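Local coordinates for crystal protein (Bacillus thuringiensis serovar dakota, PDB 2ZTB) that probably kills target cells by forming membrane pores, as an activated aerolysin-type beta-pore-forming toxin that recognizes cancer cells, at residues N42-Y45 and P51-T54; Y70-T75 and I128-E133. All blocks are in the same frame, centred on the assembly; numbering follows the deposited sequence.

Contact 1: residues N42-Y45 and P51-T54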
loop_
_atom_site.group_PDB
_atom_site.type_symbol
_atom_site.label_atom_id
_atom_site.label_comp_id
_atom_site.label_asym_id
_atom_site.label_seq_id
_atom_site.Cartn_x
_atom_site.Cartn_y
_atom_site.Cartn_z
ATOM N N ASN A 42 -10.522 -21.630 -14.817
ATOM C CA ASN A 42 -11.767 -22.364 -14.499
ATOM C C ASN A 42 -13.102 -21.716 -14.917
ATOM O O ASN A 42 -14.179 -22.152 -14.484
ATOM C CB ASN A 42 -11.797 -22.776 -13.022
ATOM C CG ASN A 42 -10.763 -23.845 -12.701
ATOM O OD1 ASN A 42 -9.681 -23.489 -12.082
ATOM N ND2 ASN A 42 -11.080 -25.172 -13.127
ATOM N N GLU A 43 -13.026 -20.707 -15.787
ATOM C CA GLU A 43 -14.200 -19.979 -16.260
ATOM C C GLU A 43 -14.339 -20.115 -17.767
ATOM O O GLU A 43 -13.382 -20.446 -18.460
ATOM C CB GLU A 43 -14.053 -18.490 -15.961
ATOM C CG GLU A 43 -13.922 -18.078 -14.516
ATOM C CD GLU A 43 -13.341 -16.689 -14.411
ATOM O OE1 GLU A 43 -12.113 -16.553 -14.632
ATOM O OE2 GLU A 43 -14.106 -15.740 -14.117
ATOM N N THR A 44 -15.546 -19.846 -18.258
ATOM C CA THR A 44 -15.853 -19.822 -19.667
ATOM C C THR A 44 -16.644 -18.556 -19.949
ATOM O O THR A 44 -17.171 -17.941 -19.025
ATOM C CB THR A 44 -16.708 -21.040 -20.104
ATOM O OG1 THR A 44 -18.032 -20.930 -19.566
ATOM C CG2 THR A 44 -16.077 -22.358 -19.677
ATOM N N TYR A 45 -16.710 -18.161 -21.218
ATOM C CA TYR A 45 -17.566 -17.063 -21.651
ATOM C C TYR A 45 -18.257 -17.446 -22.963
ATOM O O TYR A 45 -17.728 -18.247 -23.744
ATOM C CB TYR A 45 -16.757 -15.768 -21.796
ATOM C CG TYR A 45 -17.389 -14.551 -21.132
ATOM C CD1 TYR A 45 -17.070 -14.199 -19.819
ATOM C CD2 TYR A 45 -18.315 -13.769 -21.811
ATOM C CE1 TYR A 45 -17.654 -13.083 -19.207
ATOM C CE2 TYR A 45 -18.906 -12.666 -21.218
ATOM C CZ TYR A 45 -18.573 -12.327 -19.931
ATOM O OH TYR A 45 -19.163 -11.222 -19.379
ATOM N N PRO A 51 -16.563 -28.927 -18.691
ATOM C CA PRO A 51 -15.778 -27.902 -17.995
ATOM C C PRO A 51 -14.820 -27.160 -18.941
ATOM O O PRO A 51 -14.490 -27.681 -20.009
ATOM C CB PRO A 51 -15.010 -28.696 -16.922
ATOM C CG PRO A 51 -14.988 -30.093 -17.395
ATOM C CD PRO A 51 -16.200 -30.293 -18.264
ATOM N N PRO A 52 -14.389 -25.939 -18.557
ATOM C CA PRO A 52 -13.492 -25.147 -19.395
ATOM C C PRO A 52 -12.355 -25.983 -19.984
ATOM O O PRO A 52 -11.674 -26.705 -19.249
ATOM C CB PRO A 52 -12.947 -24.077 -18.427
ATOM C CG PRO A 52 -13.462 -24.455 -17.061
ATOM C CD PRO A 52 -14.706 -25.233 -17.304
ATOM N N ILE A 53 -12.172 -25.887 -21.305
ATOM C CA ILE A 53 -11.172 -26.687 -22.017
ATOM C C ILE A 53 -9.760 -26.348 -21.547
ATOM O O ILE A 53 -8.820 -27.109 -21.759
ATOM C CB ILE A 53 -11.303 -26.538 -23.554
ATOM C CG1 ILE A 53 -11.107 -25.067 -23.980
ATOM C CG2 ILE A 53 -12.658 -27.100 -24.022
ATOM C CD1 ILE A 53 -10.931 -24.848 -25.459
ATOM N N THR A 54 -9.626 -25.207 -20.885
ATOM C CA THR A 54 -8.352 -24.760 -20.359
ATOM C C THR A 54 -7.935 -25.599 -19.148
ATOM O O THR A 54 -6.749 -25.898 -18.976
ATOM C CB THR A 54 -8.410 -23.274 -19.976
ATOM O OG1 THR A 54 -9.721 -22.964 -19.485
ATOM C CG2 THR A 54 -8.103 -22.404 -21.192
#
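N42, E43 and T44 meet the ring of P52 in a short-range van der Waals contact near one end of the elongated molecule, where the start of strand 43-46 faces the turn that leads into helix 53-56. P52 does nearly all the work from its side. Its CG presses against the backbone of N42, 3.5 Å from the carbonyl carbon C, while its CB lies 3.7 Å from E43 O. The methyl of T44 finishes the patch: CG2 comes to 3.8 Å from P52 CB, and the two side chains cross at about a right angle. T44 owes this to its first torsion (chi1 70°), which puts CG2 anti to the carbonyl carbon and leaves OG1 to hydrogen-bond with K50 NZ. Strands 37-40 and 43-46 form an antiparallel beta-hairpin, and P52, at the N-cap position of the short helix, packs beside its turn. From that helix T54 reaches back to the same turn, its OG1 hydrogen-bonded to N41 O. I53, also on the helix, packs on F210 and F212 of strand 210-214. On the strand side the E43 carboxylate turns to F10, with a weak hydrogen bond from F10 N to OE1.

Contact 2: residues Y70-T75 and I128-E133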
loop_
_atom_site.group_PDB
_atom_site.type_symbol
_atom_site.label_atom_id
_atom_site.label_comp_id
_atom_site.label_asym_id
_atom_site.label_seq_id
_atom_site.Cartn_x
_atom_site.Cartn_y
_atom_site.Cartn_z
ATOM N N TYR A 70 11.475 0.489 -4.048
ATOM C CA TYR A 70 11.143 1.618 -3.186
ATOM C C TYR A 70 11.939 2.853 -3.579
ATOM O O TYR A 70 13.099 2.759 -3.989
ATOM C CB TYR A 70 11.444 1.282 -1.725
ATOM C CG TYR A 70 10.661 0.119 -1.157
ATOM C CD1 TYR A 70 11.058 -1.204 -1.392
ATOM C CD2 TYR A 70 9.530 0.341 -0.377
ATOM C CE1 TYR A 70 10.340 -2.272 -0.868
ATOM C CE2 TYR A 70 8.806 -0.716 0.150
ATOM C CZ TYR A 70 9.217 -2.012 -0.094
ATOM O OH TYR A 70 8.505 -3.052 0.444
ATOM N N VAL A 71 11.308 4.014 -3.456
ATOM C CA VAL A 71 11.972 5.292 -3.697
ATOM C C VAL A 71 11.608 6.211 -2.549
ATOM O O VAL A 71 10.430 6.483 -2.322
ATOM C CB VAL A 71 11.548 5.942 -5.047
ATOM C CG1 VAL A 71 12.333 7.224 -5.299
ATOM C CG2 VAL A 71 11.748 4.977 -6.201
ATOM N N ASN A 72 12.625 6.659 -1.820
ATOM C CA ASN A 72 12.473 7.622 -0.737
ATOM C C ASN A 72 11.912 8.962 -1.201
ATOM O O ASN A 72 12.350 9.518 -2.210
ATOM C CB ASN A 72 13.829 7.881 -0.071
ATOM C CG ASN A 72 14.118 6.940 1.089
ATOM O OD1 ASN A 72 13.206 6.445 1.753
ATOM N ND2 ASN A 72 15.405 6.712 1.352
ATOM N N ARG A 73 10.953 9.477 -0.441
ATOM C CA ARG A 73 10.438 10.828 -0.629
ATOM C C ARG A 73 11.099 11.733 0.396
ATOM O O ARG A 73 11.496 11.250 1.453
ATOM C CB ARG A 73 8.922 10.833 -0.421
ATOM C CG ARG A 73 8.155 10.035 -1.447
ATOM C CD ARG A 73 7.789 10.888 -2.658
ATOM N NE ARG A 73 8.863 11.804 -3.052
ATOM C CZ ARG A 73 8.885 12.522 -4.175
ATOM N NH1 ARG A 73 7.883 12.431 -5.048
ATOM N NH2 ARG A 73 9.915 13.330 -4.427
ATOM N N PRO A 74 11.241 13.045 0.092
ATOM C CA PRO A 74 11.785 13.947 1.121
ATOM C C PRO A 74 10.975 13.880 2.409
ATOM O O PRO A 74 9.747 13.797 2.358
ATOM C CB PRO A 74 11.663 15.333 0.483
ATOM C CG PRO A 74 11.709 15.066 -0.994
ATOM C CD PRO A 74 10.955 13.763 -1.165
ATOM N N THR A 75 11.681 13.884 3.541
ATOM C CA THR A 75 11.090 13.847 4.876
ATOM C C THR A 75 10.578 15.241 5.260
ATOM O O THR A 75 11.310 16.229 5.140
ATOM C CB THR A 75 12.157 13.390 5.915
ATOM O OG1 THR A 75 12.460 12.003 5.731
ATOM C CG2 THR A 75 11.704 13.643 7.371
ATOM N N ILE A 128 5.208 -5.454 2.420
ATOM C CA ILE A 128 5.870 -4.159 2.338
ATOM C C ILE A 128 6.736 -3.979 3.593
ATOM O O ILE A 128 6.257 -4.089 4.731
ATOM C CB ILE A 128 4.839 -2.981 2.150
ATOM C CG1 ILE A 128 4.118 -3.083 0.790
ATOM C CG2 ILE A 128 5.499 -1.612 2.303
ATOM C CD1 ILE A 128 5.054 -3.038 -0.451
ATOM N N LYS A 129 8.024 -3.736 3.366
ATOM C CA LYS A 129 8.977 -3.494 4.436
ATOM C C LYS A 129 9.864 -2.309 4.090
ATOM O O LYS A 129 10.454 -2.261 3.013
ATOM C CB LYS A 129 9.832 -4.734 4.676
ATOM C CG LYS A 129 9.096 -5.872 5.375
ATOM C CD LYS A 129 9.803 -7.215 5.208
ATOM C CE LYS A 129 9.678 -8.070 6.475
ATOM N NZ LYS A 129 10.125 -7.316 7.686
ATOM N N LYS A 130 9.960 -1.358 5.009
ATOM C CA LYS A 130 10.809 -0.189 4.819
ATOM C C LYS A 130 11.475 0.212 6.131
ATOM O O LYS A 130 10.807 0.331 7.162
ATOM C CB LYS A 130 9.984 0.970 4.234
ATOM C CG LYS A 130 10.678 2.326 4.183
ATOM C CD LYS A 130 11.728 2.392 3.097
ATOM C CE LYS A 130 12.657 3.574 3.336
ATOM N NZ LYS A 130 13.522 3.824 2.149
ATOM N N VAL A 131 12.791 0.406 6.098
ATOM C CA VAL A 131 13.503 0.965 7.258
ATOM C C VAL A 131 13.655 2.484 7.121
ATOM O O VAL A 131 14.344 2.984 6.224
ATOM C CB VAL A 131 14.887 0.299 7.516
ATOM C CG1 VAL A 131 15.593 0.973 8.694
ATOM C CG2 VAL A 131 14.743 -1.210 7.764
ATOM N N PHE A 132 12.993 3.205 8.015
ATOM C CA PHE A 132 13.060 4.657 8.040
ATOM C C PHE A 132 14.155 5.128 9.005
ATOM O O PHE A 132 14.328 4.561 10.089
ATOM C CB PHE A 132 11.709 5.233 8.454
ATOM C CG PHE A 132 10.635 5.110 7.396
ATOM C CD1 PHE A 132 9.513 4.310 7.620
ATOM C CD2 PHE A 132 10.735 5.803 6.192
ATOM C CE1 PHE A 132 8.498 4.203 6.667
ATOM C CE2 PHE A 132 9.730 5.703 5.225
ATOM C CZ PHE A 132 8.604 4.901 5.464
ATOM N N GLU A 133 14.885 6.166 8.603
ATOM C CA GLU A 133 15.963 6.725 9.415
ATOM C C GLU A 133 15.507 7.077 10.831
ATOM O O GLU A 133 16.120 6.641 11.816
ATOM C CB GLU A 133 16.563 7.955 8.736
ATOM C CG GLU A 133 17.586 8.691 9.589
ATOM C CD GLU A 133 18.160 9.906 8.894
ATOM O OE1 GLU A 133 18.256 9.881 7.636
ATOM O OE2 GLU A 133 18.521 10.879 9.606
#
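Y70 swings its CG beside its own backbone N (chi1 -62°), and the ring runs out toward the backbone at I128 and K129. K130 takes the other course, with CG anti to the backbone N and a bend at chi2 before an extended end that carries the ammonium group to N72. Two polar grips result. The phenol oxygen Y70 OH accepts a hydrogen bond from K129 N at 3.0 Å, with an N-H...O angle of 157°. I128 and K130 bond through their backbones to strand 136-142, whereas K129 N serves the tyrosine, so Y70 occupies a backbone donor outside the hairpin's own pairing. I128 flanks the same hydroxyl: its CD1 is 3.6 Å from Y70 OH, and its CG2 sits at the ring edge, near the ring plane, 4.0 Å from Y70 CE2.

The second grip joins K130 NZ to N72 OD1 at 2.7 Å. The ammonium nitrogen lies above the amide plane, 42° out of it, rather than along a lone pair. Lower down the lysine, CG rests 3.5 Å above one face of the F132 ring, offset toward its rim, so the aromatic ring supports the bent aliphatic chain. K129 sends its own ammonium group to a salt bridge with E137.

The arrangement is consistent with the tucked hairpin of aerolysin-type toxins, held against long strands before any insertion into membrane. Strands 70-72 and 128-132 run roughly parallel with axes 9.7 Å from each other at closest approach, bridged by side chains. Strand 61-90 pairs with 168-199, and the hairpin 126-142 lies over the sheet, with I128, K130 and F132 packing on V230 of strand 223-247.

Contact 1 and contact 2 follow one another along the chain, their centres 43 Å apart and their nearest atoms about 26 Å apart. They are connected through the fold: helix 53-56 is followed in the chain by strand 61-90, and both contacts reach the same large antiparallel sheet. Contact 1 is local and partly buried, joining a turn to a nearby strand by van der Waals contact around one buried proline, partly against backbone carbonyls. Contact 2 lies at the surface and brings together segments 53 residues apart. There a separate two-stranded hairpin meets a long strand through two hydrogen bonds, one from a backbone N-H to a phenol oxygen and one from a lysine to an asparagine amide, with an apolar touch beside the tyrosine.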